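Local coordinates for DUF1116 domain-containing protein (Enterococcus faecalis, PDB 3CLQ) that is of unknown function but belongs to the AllG family, named after a subunit of oxamate carbamoyltransferase, and may share a related role, at residues Met260-Val265 against Leu302-Ala308; Tyr295-Gly301 against Ile387-Glu391. All blocks are in the same frame, centred on the assembly; numbering follows the deposited sequence.

How one long loop can tie a sheet to a separate hairpin is illustrated by these two contacts. Along the chain the segments alternate, 260-265, 295-301, 302-308 and 387-391, and the two middle ones are continuous, G301 running straight into L302. Interaction 1 adds the short strand 304-305 to the edge of a four-stranded antiparallel sheet, in the buried interior; interaction 2, with its centre about 15 Å from that of interaction 1, lies at the surface, where the same connection meets the end of strand 383-388. That strand takes part in both regions, since its I383 and T385 touch side chains of interaction 1. The connection is thus fixed at two successive places.

Interaction 1: Met260-Val265 against Leu302-Ala308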
loop_
_atom_site.group_PDB
_atom_site.type_symbol
_atom_site.label_atom_id
_atom_site.label_comp_id
_atom_site.label_asym_id
_atom_site.label_seq_id
_atom_site.Cartn_x
_atom_site.Cartn_y
_atom_site.Cartn_z
HETATM N N MSE B 260 -16.773 -19.230 8.841
HETATM C CA MSE B 260 -17.255 -18.595 10.048
HETATM C C MSE B 260 -18.084 -17.441 9.556
HETATM O O MSE B 260 -17.620 -16.659 8.723
HETATM C CB MSE B 260 -16.123 -18.118 10.960
HETATM C CG MSE B 260 -15.408 -19.242 11.679
HETATM SE SE MSE B 260 -14.123 -18.657 13.070
HETATM C CE MSE B 260 -13.179 -17.377 11.910
ATOM N N CYS B 261 -19.320 -17.349 10.036
ATOM C CA CYS B 261 -20.202 -16.292 9.576
ATOM C C CYS B 261 -21.287 -16.009 10.587
ATOM O O CYS B 261 -21.538 -16.804 11.492
ATOM C CB CYS B 261 -20.818 -16.637 8.223
ATOM S SG CYS B 261 -21.824 -18.115 8.264
ATOM N N ARG B 262 -21.925 -14.856 10.430
ATOM C CA ARG B 262 -22.939 -14.432 11.372
ATOM C C ARG B 262 -23.979 -13.578 10.658
ATOM O O ARG B 262 -23.692 -12.983 9.619
ATOM C CB ARG B 262 -22.307 -13.673 12.541
ATOM C CG ARG B 262 -21.280 -12.688 12.125
ATOM C CD ARG B 262 -19.893 -13.292 12.123
ATOM N NE ARG B 262 -18.902 -12.260 12.404
ATOM C CZ ARG B 262 -18.296 -11.523 11.472
ATOM N NH1 ARG B 262 -17.427 -10.584 11.822
ATOM N NH2 ARG B 262 -18.558 -11.719 10.188
ATOM N N ASN B 263 -25.191 -13.553 11.214
ATOM C CA ASN B 263 -26.322 -12.830 10.629
ATOM C C ASN B 263 -26.978 -11.857 11.606
ATOM O O ASN B 263 -28.157 -11.553 11.478
ATOM C CB ASN B 263 -27.379 -13.807 10.077
ATOM C CG ASN B 263 -27.928 -14.742 11.139
ATOM O OD1 ASN B 263 -27.955 -14.414 12.322
ATOM N ND2 ASN B 263 -28.360 -15.917 10.718
ATOM N N GLY B 264 -26.219 -11.385 12.591
ATOM C CA GLY B 264 -26.718 -10.385 13.516
ATOM C C GLY B 264 -27.485 -11.009 14.655
ATOM O O GLY B 264 -27.855 -10.317 15.611
ATOM N N VAL B 265 -27.739 -12.312 14.559
ATOM C CA VAL B 265 -28.447 -13.026 15.607
ATOM C C VAL B 265 -27.669 -14.284 16.001
ATOM O O VAL B 265 -27.539 -14.594 17.184
ATOM C CB VAL B 265 -29.891 -13.411 15.160
ATOM C CG1 VAL B 265 -30.630 -14.148 16.262
ATOM C CG2 VAL B 265 -30.688 -12.185 14.742
ATOM N N LEU B 302 -25.405 -7.151 17.519
ATOM C CA LEU B 302 -24.572 -8.353 17.582
ATOM C C LEU B 302 -23.787 -8.575 16.265
ATOM O O LEU B 302 -24.256 -8.241 15.174
ATOM C CB LEU B 302 -25.421 -9.588 17.920
ATOM C CG LEU B 302 -26.367 -9.509 19.130
ATOM C CD1 LEU B 302 -27.764 -9.985 18.765
ATOM C CD2 LEU B 302 -25.841 -10.275 20.334
ATOM N N ASP B 303 -22.584 -9.127 16.398
ATOM C CA ASP B 303 -21.756 -9.581 15.293
ATOM C C ASP B 303 -22.545 -9.972 14.038
ATOM O O ASP B 303 -23.408 -10.837 14.079
ATOM C CB ASP B 303 -20.938 -10.773 15.788
ATOM C CG ASP B 303 -19.703 -11.035 14.949
ATOM O OD1 ASP B 303 -19.077 -10.066 14.415
ATOM O OD2 ASP B 303 -19.350 -12.234 14.842
HETATM N N MSE B 304 -22.226 -9.352 12.907
HETATM C CA MSE B 304 -22.963 -9.639 11.675
HETATM C C MSE B 304 -22.104 -9.509 10.406
HETATM O O MSE B 304 -21.409 -8.516 10.228
HETATM C CB MSE B 304 -24.179 -8.713 11.577
HETATM C CG MSE B 304 -25.130 -9.013 10.414
HETATM SE SE MSE B 304 -26.492 -7.607 10.147
HETATM C CE MSE B 304 -25.260 -6.083 10.026
ATOM N N GLY B 305 -22.166 -10.509 9.531
ATOM C CA GLY B 305 -21.523 -10.437 8.222
ATOM C C GLY B 305 -20.775 -11.700 7.833
ATOM O O GLY B 305 -20.560 -12.572 8.662
ATOM N N ASP B 306 -20.367 -11.816 6.577
ATOM C CA ASP B 306 -19.602 -12.987 6.192
ATOM C C ASP B 306 -18.091 -12.727 6.240
ATOM O O ASP B 306 -17.281 -13.614 5.960
ATOM C CB ASP B 306 -20.041 -13.489 4.823
ATOM C CG ASP B 306 -21.375 -14.203 4.866
ATOM O OD1 ASP B 306 -22.076 -14.164 3.833
ATOM O OD2 ASP B 306 -21.743 -14.790 5.920
ATOM N N SER B 307 -17.725 -11.514 6.645
ATOM C CA SER B 307 -16.347 -11.052 6.563
ATOM C C SER B 307 -15.395 -11.880 7.390
ATOM O O SER B 307 -14.195 -11.711 7.280
ATOM C CB SER B 307 -16.253 -9.592 7.006
ATOM O OG SER B 307 -17.026 -9.387 8.180
ATOM N N ALA B 308 -15.924 -12.754 8.231
ATOM C CA ALA B 308 -15.103 -13.531 9.136
ATOM C C ALA B 308 -14.477 -14.706 8.407
ATOM O O ALA B 308 -13.760 -15.500 9.000
ATOM C CB ALA B 308 -15.940 -14.023 10.308
#
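Strand 304-305 runs antiparallel beside strand 257-263 and forms an edge of a four-stranded antiparallel sheet. R262 and G305 are the hydrogen-bonded pair, with R262 N to G305 O at 3.2 Å and G305 N to R262 O at 2.9 Å; N263 and M304 follow as a non-hydrogen-bonded pair, their CA atoms 4.8 Å apart. Past N263 the pairing frays: G264, at positive phi, gives only a weak bond from its N to D303 O (3.2 Å), while N263 OD1 accepts from V265 N at 3.1 Å in an Asx turn. The other end of the N263 amide, ND2, bonds to P51 O.

The principle at work is an arginine buried in its own sheet pairing. The R262 side chain folds back over the neighbouring strand, CG lying 3.5 Å from M304 CA, and its guanidinium is sandwiched between M304 C on one face and A308 CB on the other. At G305 the backbone angles would jam a CB against M304 O, strongly favouring glycine. The D306 carboxylate bends back beside C261, OD2 3.1 Å from C261 CB, and accepts from the backbone N of G50 and G103. I383 and T385 of strand 383-388 also touch R262. Around the guanidinium edge, NE forms a very short salt bridge to D303 OD2 (2.5 Å), and NH2 bonds to G305 O (2.7 Å) and, weakly, to S307 OG (3.4 Å).

Interaction 2: Tyr295-Gly301 against Ile387-Glu391; sequences YTQEDAG and IAHKE
The imidazole of H389 is overlapped by D299, whose CB lies 4.1 Å from the ring centroid in an off-centre CH-pi contact, 29° from the ring normal. H389 has chi1 t and chi2 near 107°, which brings the ring back to the loop although its CB points away. The Y295 ring (chi1 m) approaches obliquely, with centroids 5.7 Å apart, planes at 76° and CE2 3.6 Å from H389 ND1.

Residues 296-300 form two overlapping type I beta turns, with D299 N bonded to T296 O (2.9 Å) and A300 N to Q297 O (3.2 Å); D299, chi1 m, also accepts from T296 N at OD1 (3.3 Å). The chain then extends and makes a single beta bridge, A300 opposite H389 with CA atoms 4.6 Å apart. Two bonds frame it: K390 N to D299 O and G301 N to A388 O, both 2.8 Å. K390, chi1 p and then extended, reaches E298 O weakly, NZ to O 3.3 Å. This isolated beta bridge joins the loop to residues just past strand 383-388.

Strand 383-388 pairs antiparallel with strand 396-402, whose I397 touches Y295 and H389; the loop leading to strand 304-305 rests where that hairpin turns.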
loop_
_atom_site.group_PDB
_atom_site.type_symbol
_atom_site.label_atom_id
_atom_site.label_comp_id
_atom_site.label_asym_id
_atom_site.label_seq_id
_atom_site.Cartn_x
_atom_site.Cartn_y
_atom_site.Cartn_z
ATOM N N TYR B 295 -21.226 8.067 20.166
ATOM C CA TYR B 295 -21.810 6.737 20.247
ATOM C C TYR B 295 -21.280 5.944 21.438
ATOM O O TYR B 295 -20.204 6.236 21.966
ATOM C CB TYR B 295 -21.544 5.973 18.960
ATOM C CG TYR B 295 -22.443 6.394 17.839
ATOM C CD1 TYR B 295 -21.944 7.051 16.720
ATOM C CD2 TYR B 295 -23.802 6.141 17.900
ATOM C CE1 TYR B 295 -22.786 7.437 15.685
ATOM C CE2 TYR B 295 -24.646 6.521 16.881
ATOM C CZ TYR B 295 -24.136 7.167 15.775
ATOM O OH TYR B 295 -25.005 7.536 14.775
ATOM N N THR B 296 -22.043 4.941 21.859
ATOM C CA THR B 296 -21.650 4.081 22.968
ATOM C C THR B 296 -22.064 2.639 22.724
ATOM O O THR B 296 -22.924 2.363 21.903
ATOM C CB THR B 296 -22.230 4.549 24.321
ATOM O OG1 THR B 296 -22.491 3.407 25.149
ATOM C CG2 THR B 296 -23.537 5.324 24.124
ATOM N N GLN B 297 -21.463 1.727 23.473
ATOM C CA GLN B 297 -21.580 0.292 23.220
ATOM C C GLN B 297 -23.011 -0.308 23.267
ATOM O O GLN B 297 -23.279 -1.334 22.637
ATOM C CB GLN B 297 -20.575 -0.448 24.124
ATOM C CG GLN B 297 -20.975 -1.811 24.602
ATOM C CD GLN B 297 -20.905 -2.872 23.534
ATOM O OE1 GLN B 297 -21.165 -4.030 23.815
ATOM N NE2 GLN B 297 -20.560 -2.491 22.305
ATOM N N GLU B 298 -23.941 0.330 23.973
ATOM C CA GLU B 298 -25.315 -0.182 23.987
ATOM C C GLU B 298 -26.062 0.210 22.732
ATOM O O GLU B 298 -27.229 -0.126 22.576
ATOM C CB GLU B 298 -26.117 0.297 25.206
ATOM C CG GLU B 298 -25.724 -0.336 26.534
ATOM C CD GLU B 298 -24.579 0.411 27.205
ATOM O OE1 GLU B 298 -24.824 1.033 28.270
ATOM O OE2 GLU B 298 -23.449 0.394 26.652
ATOM N N ASP B 299 -25.410 0.948 21.847
ATOM C CA ASP B 299 -26.027 1.255 20.572
ATOM C C ASP B 299 -25.814 0.087 19.614
ATOM O O ASP B 299 -26.583 -0.095 18.669
ATOM C CB ASP B 299 -25.450 2.543 19.976
ATOM C CG ASP B 299 -25.676 3.757 20.867
ATOM O OD1 ASP B 299 -25.098 3.790 21.977
ATOM O OD2 ASP B 299 -26.422 4.683 20.461
ATOM N N ALA B 300 -24.776 -0.711 19.886
ATOM C CA ALA B 300 -24.274 -1.732 18.961
ATOM C C ALA B 300 -25.192 -2.932 18.763
ATOM O O ALA B 300 -25.946 -3.312 19.663
ATOM C CB ALA B 300 -22.918 -2.207 19.423
ATOM N N GLY B 301 -25.119 -3.523 17.575
ATOM C CA GLY B 301 -25.801 -4.774 17.297
ATOM C C GLY B 301 -24.866 -5.937 17.556
ATOM O O GLY B 301 -23.665 -5.747 17.786
ATOM N N ILE B 387 -18.082 -2.576 14.486
ATOM C CA ILE B 387 -19.322 -2.560 15.270
ATOM C C ILE B 387 -20.401 -1.692 14.592
ATOM O O ILE B 387 -20.148 -0.566 14.164
ATOM C CB ILE B 387 -19.085 -2.238 16.777
ATOM C CG1 ILE B 387 -18.670 -0.802 16.997
ATOM C CG2 ILE B 387 -17.932 -3.062 17.338
ATOM C CD1 ILE B 387 -17.973 -0.629 18.321
ATOM N N ALA B 388 -21.598 -2.247 14.452
ATOM C CA ALA B 388 -22.635 -1.619 13.648
ATOM C C ALA B 388 -23.827 -1.273 14.513
ATOM O O ALA B 388 -24.205 -2.049 15.385
ATOM C CB ALA B 388 -23.060 -2.552 12.533
ATOM N N HIS B 389 -24.437 -0.123 14.271
ATOM C CA HIS B 389 -25.615 0.262 15.044
ATOM C C HIS B 389 -26.719 -0.798 14.988
ATOM O O HIS B 389 -26.939 -1.429 13.956
ATOM C CB HIS B 389 -26.154 1.597 14.558
ATOM C CG HIS B 389 -26.960 2.322 15.584
ATOM N ND1 HIS B 389 -26.498 3.446 16.234
ATOM C CD2 HIS B 389 -28.193 2.077 16.087
ATOM C CE1 HIS B 389 -27.416 3.869 17.088
ATOM N NE2 HIS B 389 -28.454 3.055 17.017
ATOM N N LYS B 390 -27.413 -0.998 16.099
ATOM C CA LYS B 390 -28.487 -1.991 16.150
ATOM C C LYS B 390 -29.703 -1.516 15.365
ATOM O O LYS B 390 -30.579 -2.303 15.029
ATOM C CB LYS B 390 -28.890 -2.303 17.599
ATOM C CG LYS B 390 -29.726 -1.214 18.245
ATOM C CD LYS B 390 -29.669 -1.291 19.760
ATOM C CE LYS B 390 -30.240 -0.021 20.394
ATOM N NZ LYS B 390 -30.492 -0.159 21.859
ATOM N N GLU B 391 -29.746 -0.221 15.081
ATOM C CA GLU B 391 -30.816 0.357 14.283
ATOM C C GLU B 391 -30.471 0.320 12.793
ATOM O O GLU B 391 -29.311 0.493 12.428
ATOM C CB GLU B 391 -31.073 1.795 14.731
ATOM C CG GLU B 391 -32.121 1.919 15.797
ATOM C CD GLU B 391 -33.516 2.021 15.200
ATOM O OE1 GLU B 391 -33.746 2.908 14.345
ATOM O OE2 GLU B 391 -34.385 1.213 15.577
#